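Putative citrate lyase (PDB 3QQW) probably acts as a magnesium-dependent lyase of the HpcH/HpaI aldolase/citrate lyase family, perhaps cleaving (S)-citramalyl-CoA, on a TIM-barrel scaffold. Local coordinates at residues Ile170-Phe175 and Ile220-Asn225; Ala113-Lys119 and Pro147-Glu153. All coordinates share one frame. Residue numbers count along the deposited sequence, not the author numbering.

Interaction 1: Ile170-Phe175 and Ile220-Asn225; sequences IEVLDF and IVPAHN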
# COMPACT_ATOMS: atom_id res chain seq x y z
N ILE C 170 20.05 -2.08 12.29
CA ILE C 170 19.64 -2.72 11.04
C ILE C 170 20.22 -1.89 9.92
O ILE C 170 20.09 -0.65 9.91
CB ILE C 170 18.10 -2.92 10.92
CG1 ILE C 170 17.57 -3.82 12.07
CG2 ILE C 170 17.68 -3.48 9.52
CD1 ILE C 170 16.05 -3.91 12.11
N GLU C 171 20.90 -2.55 8.99
CA GLU C 171 21.45 -1.84 7.83
C GLU C 171 20.84 -2.40 6.55
O GLU C 171 20.88 -1.72 5.52
CB GLU C 171 22.98 -1.85 7.80
CG GLU C 171 23.58 -3.23 7.61
CD GLU C 171 25.07 -3.28 7.35
OE1 GLU C 171 25.76 -2.25 7.55
OE2 GLU C 171 25.55 -4.38 6.99
N VAL C 172 20.23 -3.60 6.60
CA VAL C 172 19.58 -4.20 5.44
C VAL C 172 18.24 -4.84 5.84
O VAL C 172 18.13 -5.46 6.90
CB VAL C 172 20.46 -5.25 4.69
CG1 VAL C 172 19.68 -5.97 3.61
CG2 VAL C 172 21.72 -4.65 4.10
N LEU C 173 17.23 -4.69 4.95
CA LEU C 173 15.96 -5.41 4.95
C LEU C 173 16.01 -6.29 3.72
O LEU C 173 16.18 -5.78 2.61
CB LEU C 173 14.71 -4.53 4.98
CG LEU C 173 14.47 -3.66 6.22
CD1 LEU C 173 13.12 -2.98 6.13
CD2 LEU C 173 14.54 -4.49 7.53
N ASP C 174 15.96 -7.61 3.92
CA ASP C 174 16.04 -8.58 2.83
C ASP C 174 14.68 -9.07 2.46
O ASP C 174 13.94 -9.50 3.34
CB ASP C 174 16.92 -9.78 3.25
CG ASP C 174 18.37 -9.49 3.45
OD1 ASP C 174 19.02 -9.12 2.48
OD2 ASP C 174 18.87 -9.72 4.57
N PHE C 175 14.36 -9.09 1.18
CA PHE C 175 13.07 -9.66 0.76
C PHE C 175 13.20 -11.17 0.52
O PHE C 175 13.97 -11.59 -0.35
CB PHE C 175 12.53 -8.96 -0.49
CG PHE C 175 11.10 -9.36 -0.72
CD1 PHE C 175 10.08 -8.93 0.13
CD2 PHE C 175 10.77 -10.24 -1.76
CE1 PHE C 175 8.76 -9.35 -0.06
CE2 PHE C 175 9.45 -10.66 -1.94
CZ PHE C 175 8.45 -10.21 -1.10
N ILE C 220 17.90 2.49 5.61
CA ILE C 220 18.26 1.08 5.53
C ILE C 220 18.29 0.70 4.06
O ILE C 220 17.47 1.18 3.28
CB ILE C 220 17.27 0.20 6.36
CG1 ILE C 220 17.42 0.51 7.88
CG2 ILE C 220 17.46 -1.27 6.10
CD1 ILE C 220 16.27 0.06 8.70
N VAL C 221 19.24 -0.15 3.69
CA VAL C 221 19.37 -0.65 2.34
C VAL C 221 18.31 -1.76 2.09
O VAL C 221 18.29 -2.77 2.82
CB VAL C 221 20.82 -1.16 2.06
CG1 VAL C 221 20.90 -1.98 0.78
CG2 VAL C 221 21.81 0.00 2.02
N PRO C 222 17.45 -1.62 1.06
CA PRO C 222 16.53 -2.73 0.74
C PRO C 222 17.24 -3.72 -0.20
O PRO C 222 17.79 -3.31 -1.21
CB PRO C 222 15.33 -2.03 0.09
CG PRO C 222 15.86 -0.64 -0.33
CD PRO C 222 17.29 -0.50 0.11
N ALA C 223 17.25 -5.03 0.15
CA ALA C 223 17.89 -6.05 -0.67
C ALA C 223 16.89 -7.01 -1.28
O ALA C 223 15.88 -7.39 -0.65
CB ALA C 223 18.93 -6.80 0.12
N HIS C 224 17.13 -7.33 -2.56
CA HIS C 224 16.26 -8.18 -3.36
C HIS C 224 16.66 -9.65 -3.26
O HIS C 224 17.82 -9.96 -3.04
CB HIS C 224 16.28 -7.71 -4.81
CG HIS C 224 15.15 -8.26 -5.64
ND1 HIS C 224 15.38 -9.17 -6.64
CD2 HIS C 224 13.83 -7.99 -5.58
CE1 HIS C 224 14.19 -9.46 -7.14
NE2 HIS C 224 13.23 -8.78 -6.54
N ASN C 225 15.68 -10.55 -3.40
CA ASN C 225 15.83 -12.01 -3.43
C ASN C 225 16.65 -12.42 -4.67
O ASN C 225 16.80 -11.63 -5.59
CB ASN C 225 14.44 -12.69 -3.45
CG ASN C 225 13.49 -12.04 -4.42
OD1 ASN C 225 13.01 -10.93 -4.17
ND2 ASN C 225 13.22 -12.68 -5.54
O HOH W 1 17.19 -10.26 0.06
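Three residues, I220, F175 and A223, give up the most surface where strand 170-175 runs beside 221-224, the two axes 4.7 Å apart at 30°. The CA-to-CB bond of I220, just ahead of its strand, points toward strand 170-175: CG2 lies 3.8 Å from L173 CG and 3.5 Å from E171 O, while CD1 meets I170 CG2 at 3.9 Å. From here the backbones pair in parallel, V172 opposite V221 and D174 opposite A223. V221 N donates to E171 O (2.9 Å), and L173 N to V221 O (3.1 Å). A223 N then donates to L173 O (2.8 Å), and A223 O accepts from F175 N (2.9 Å). The A223 methyl shares a face with V172 and D174, so that CB sits 3.7 Å from V172 CG1 and 3.3 Å from D174 OD1, the oxygen that is hydrogen-bonded to W253 NE1. At the C-terminal end F175 O approaches N225 CB (3.3 Å), and N225 OD1 lies at the edge of the F175 ring, 3.4 Å from CD2, while N225 ND2 is hydrogen-bonded to Q198 OE1. V172, D174, V221 and A223 face the barrel interior; helix 202-217, between the two strands in sequence, packs on P222 and F175. Neighbouring sixth and seventh strands in a closed, all-parallel eight-stranded sheet ringed by helices are characteristic of the TIM barrel.

Interaction 2: Ala113-Lys119 and Pro147-Glu153; sequences AYITVPK and PVHVLIE
Strands 115-117 and 148-152 run parallel and extended, their axes 4.6 Å apart at closest approach and 20° apart in direction, pairing I115 with V148, T116 with H149 and V117 with V150 (CA-CA 5.0, 4.5 and 5.0 Å). P147 opens the second segment: its O accepts from I115 N at 3.1 Å, and its CD rests 3.2 Å from A113 O. V148, a t rotamer, places CG1 3.7 Å from V117 CG2. H149 buries the most surface. H149 N donates to I115 O (2.9 Å). H149 O accepts from V117 N (2.8 Å). Its m side chain lays the imidazole on the p-rotamer Y114 ring in an offset stack, centroids 3.9 Å apart and planes at 7°. A water bridges H149 ND1 (2.8 Å) and T116 OG1 (2.5 Å), whereas H149 NE2 bonds E171. L151 N donates to V117 O (2.9 Å), L151 CD2 touches T116 CG2 (3.5 Å), and a second water links L151 O (2.8 Å) with V117 O (2.9 Å). E153, p at chi1 and predicted to bind Mg(2+) and substrate, accepts at OE2 from K119 N (2.7 Å). K119 leaves the extended conformation (phi/psi 48/32); its NZ, 3.7 Å from E153 OE2 in a long salt bridge, also pairs with E56 and D179. In this right-handed beta-alpha-beta unit of a TIM barrel, helix 123-139 covers I115, V117, V148 and V150, and strands 85-88 and 170-175 flank the pair.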
# COMPACT_ATOMS: atom_id res chain seq x y z
N ALA C 113 31.01 -9.05 9.71
CA ALA C 113 30.50 -7.89 8.99
C ALA C 113 29.04 -7.59 9.38
O ALA C 113 28.66 -6.42 9.46
CB ALA C 113 30.61 -8.11 7.49
N TYR C 114 28.22 -8.65 9.58
CA TYR C 114 26.80 -8.56 9.90
C TYR C 114 26.23 -9.91 10.27
O TYR C 114 26.84 -10.95 9.99
CB TYR C 114 25.98 -7.97 8.71
CG TYR C 114 26.19 -8.72 7.42
CD1 TYR C 114 25.41 -9.83 7.09
CD2 TYR C 114 27.17 -8.31 6.51
CE1 TYR C 114 25.62 -10.54 5.91
CE2 TYR C 114 27.39 -9.02 5.33
CZ TYR C 114 26.62 -10.13 5.04
OH TYR C 114 26.83 -10.81 3.86
N ILE C 115 25.01 -9.89 10.83
CA ILE C 115 24.24 -11.09 11.11
C ILE C 115 22.93 -10.94 10.36
O ILE C 115 22.26 -9.91 10.45
CB ILE C 115 24.04 -11.35 12.63
CG1 ILE C 115 25.34 -11.88 13.24
CG2 ILE C 115 22.88 -12.33 12.90
CD1 ILE C 115 25.39 -11.74 14.68
N THR C 116 22.59 -11.97 9.58
CA THR C 116 21.35 -12.06 8.84
C THR C 116 20.38 -12.88 9.69
O THR C 116 20.69 -14.00 10.11
CB THR C 116 21.60 -12.61 7.46
OG1 THR C 116 22.46 -11.70 6.78
CG2 THR C 116 20.32 -12.78 6.66
N VAL C 117 19.23 -12.26 10.01
CA VAL C 117 18.18 -12.85 10.86
C VAL C 117 17.01 -13.26 9.95
O VAL C 117 16.35 -12.40 9.34
CB VAL C 117 17.75 -11.87 11.98
CG1 VAL C 117 16.67 -12.47 12.86
CG2 VAL C 117 18.93 -11.40 12.80
N PRO C 118 16.69 -14.56 9.90
CA PRO C 118 15.63 -15.00 8.99
C PRO C 118 14.29 -15.29 9.67
O PRO C 118 14.23 -15.50 10.88
CB PRO C 118 16.20 -16.32 8.45
CG PRO C 118 16.95 -16.87 9.61
CD PRO C 118 17.39 -15.71 10.49
N LYS C 119 13.23 -15.35 8.85
CA LYS C 119 11.90 -15.82 9.21
C LYS C 119 11.30 -15.25 10.50
O LYS C 119 10.51 -15.95 11.16
CB LYS C 119 11.96 -17.36 9.34
CG LYS C 119 11.66 -18.12 8.06
CD LYS C 119 12.29 -19.52 8.11
CE LYS C 119 12.65 -20.08 6.75
NZ LYS C 119 13.74 -19.31 6.08
N PRO C 147 26.23 -4.98 12.73
CA PRO C 147 25.08 -4.62 11.89
C PRO C 147 24.19 -5.82 11.63
O PRO C 147 24.67 -6.94 11.60
CB PRO C 147 25.73 -4.12 10.60
CG PRO C 147 27.14 -3.78 10.98
CD PRO C 147 27.49 -4.83 11.99
N VAL C 148 22.90 -5.60 11.52
CA VAL C 148 21.91 -6.67 11.34
C VAL C 148 21.19 -6.50 9.99
O VAL C 148 20.88 -5.38 9.57
CB VAL C 148 20.91 -6.69 12.54
CG1 VAL C 148 19.88 -7.80 12.37
CG2 VAL C 148 21.64 -6.84 13.87
N HIS C 149 20.94 -7.64 9.34
CA HIS C 149 20.18 -7.80 8.09
C HIS C 149 18.96 -8.59 8.46
O HIS C 149 19.08 -9.68 9.03
CB HIS C 149 20.99 -8.51 7.00
CG HIS C 149 22.20 -7.78 6.51
ND1 HIS C 149 22.85 -8.19 5.36
CD2 HIS C 149 22.86 -6.72 7.04
CE1 HIS C 149 23.88 -7.36 5.21
NE2 HIS C 149 23.93 -6.46 6.21
N VAL C 150 17.78 -8.02 8.23
CA VAL C 150 16.54 -8.69 8.64
C VAL C 150 15.75 -9.13 7.42
O VAL C 150 15.44 -8.33 6.54
CB VAL C 150 15.69 -7.78 9.58
CG1 VAL C 150 14.40 -8.45 9.99
CG2 VAL C 150 16.49 -7.38 10.80
N LEU C 151 15.42 -10.42 7.38
CA LEU C 151 14.56 -10.96 6.33
C LEU C 151 13.12 -10.58 6.59
O LEU C 151 12.62 -10.75 7.71
CB LEU C 151 14.66 -12.49 6.25
CG LEU C 151 15.62 -13.14 5.24
CD1 LEU C 151 15.31 -12.77 3.82
CD2 LEU C 151 17.03 -12.89 5.60
N ILE C 152 12.45 -10.05 5.56
CA ILE C 152 11.01 -9.76 5.55
C ILE C 152 10.45 -10.82 4.65
O ILE C 152 10.58 -10.73 3.43
CB ILE C 152 10.69 -8.30 5.14
CG1 ILE C 152 11.47 -7.27 6.04
CG2 ILE C 152 9.16 -8.06 5.15
CD1 ILE C 152 11.23 -7.34 7.60
N GLU C 153 9.98 -11.94 5.26
CA GLU C 153 9.52 -13.09 4.49
C GLU C 153 8.32 -13.80 5.14
O GLU C 153 8.04 -14.96 4.83
CB GLU C 153 10.67 -14.08 4.27
CG GLU C 153 11.36 -14.61 5.52
CD GLU C 153 12.65 -15.37 5.24
OE1 GLU C 153 12.92 -15.68 4.06
OE2 GLU C 153 13.40 -15.64 6.20
O HOH W 2 21.73 -10.63 4.69
O HOH W 3 13.56 -11.96 10.10

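Overall arrangement
Interactions 1 and 2 belong to one closed parallel sheet, their centres 8 Å apart, and meet where strand 148-152 adjoins strand 170-175. Hydrogen bonds join them, among them the probable ones from I152 N to D174 O at 2.7 Å and between H149 NE2 and E171 OE2 at 2.8 Å, and D174 CB packs 3.4 Å from L151 CD1. Interaction 2 contributes E153 to the predicted Mg(2+) site: its side chain is about 3 Å from that of D179, the other predicted ligand, and the side chain of T116 is about 4 Å from that of R88, a predicted substrate contact. Interaction 1 holds none of these residues, but the side chains of F175 and D174 are each about 7 Å from those of E153 and R88 respectively.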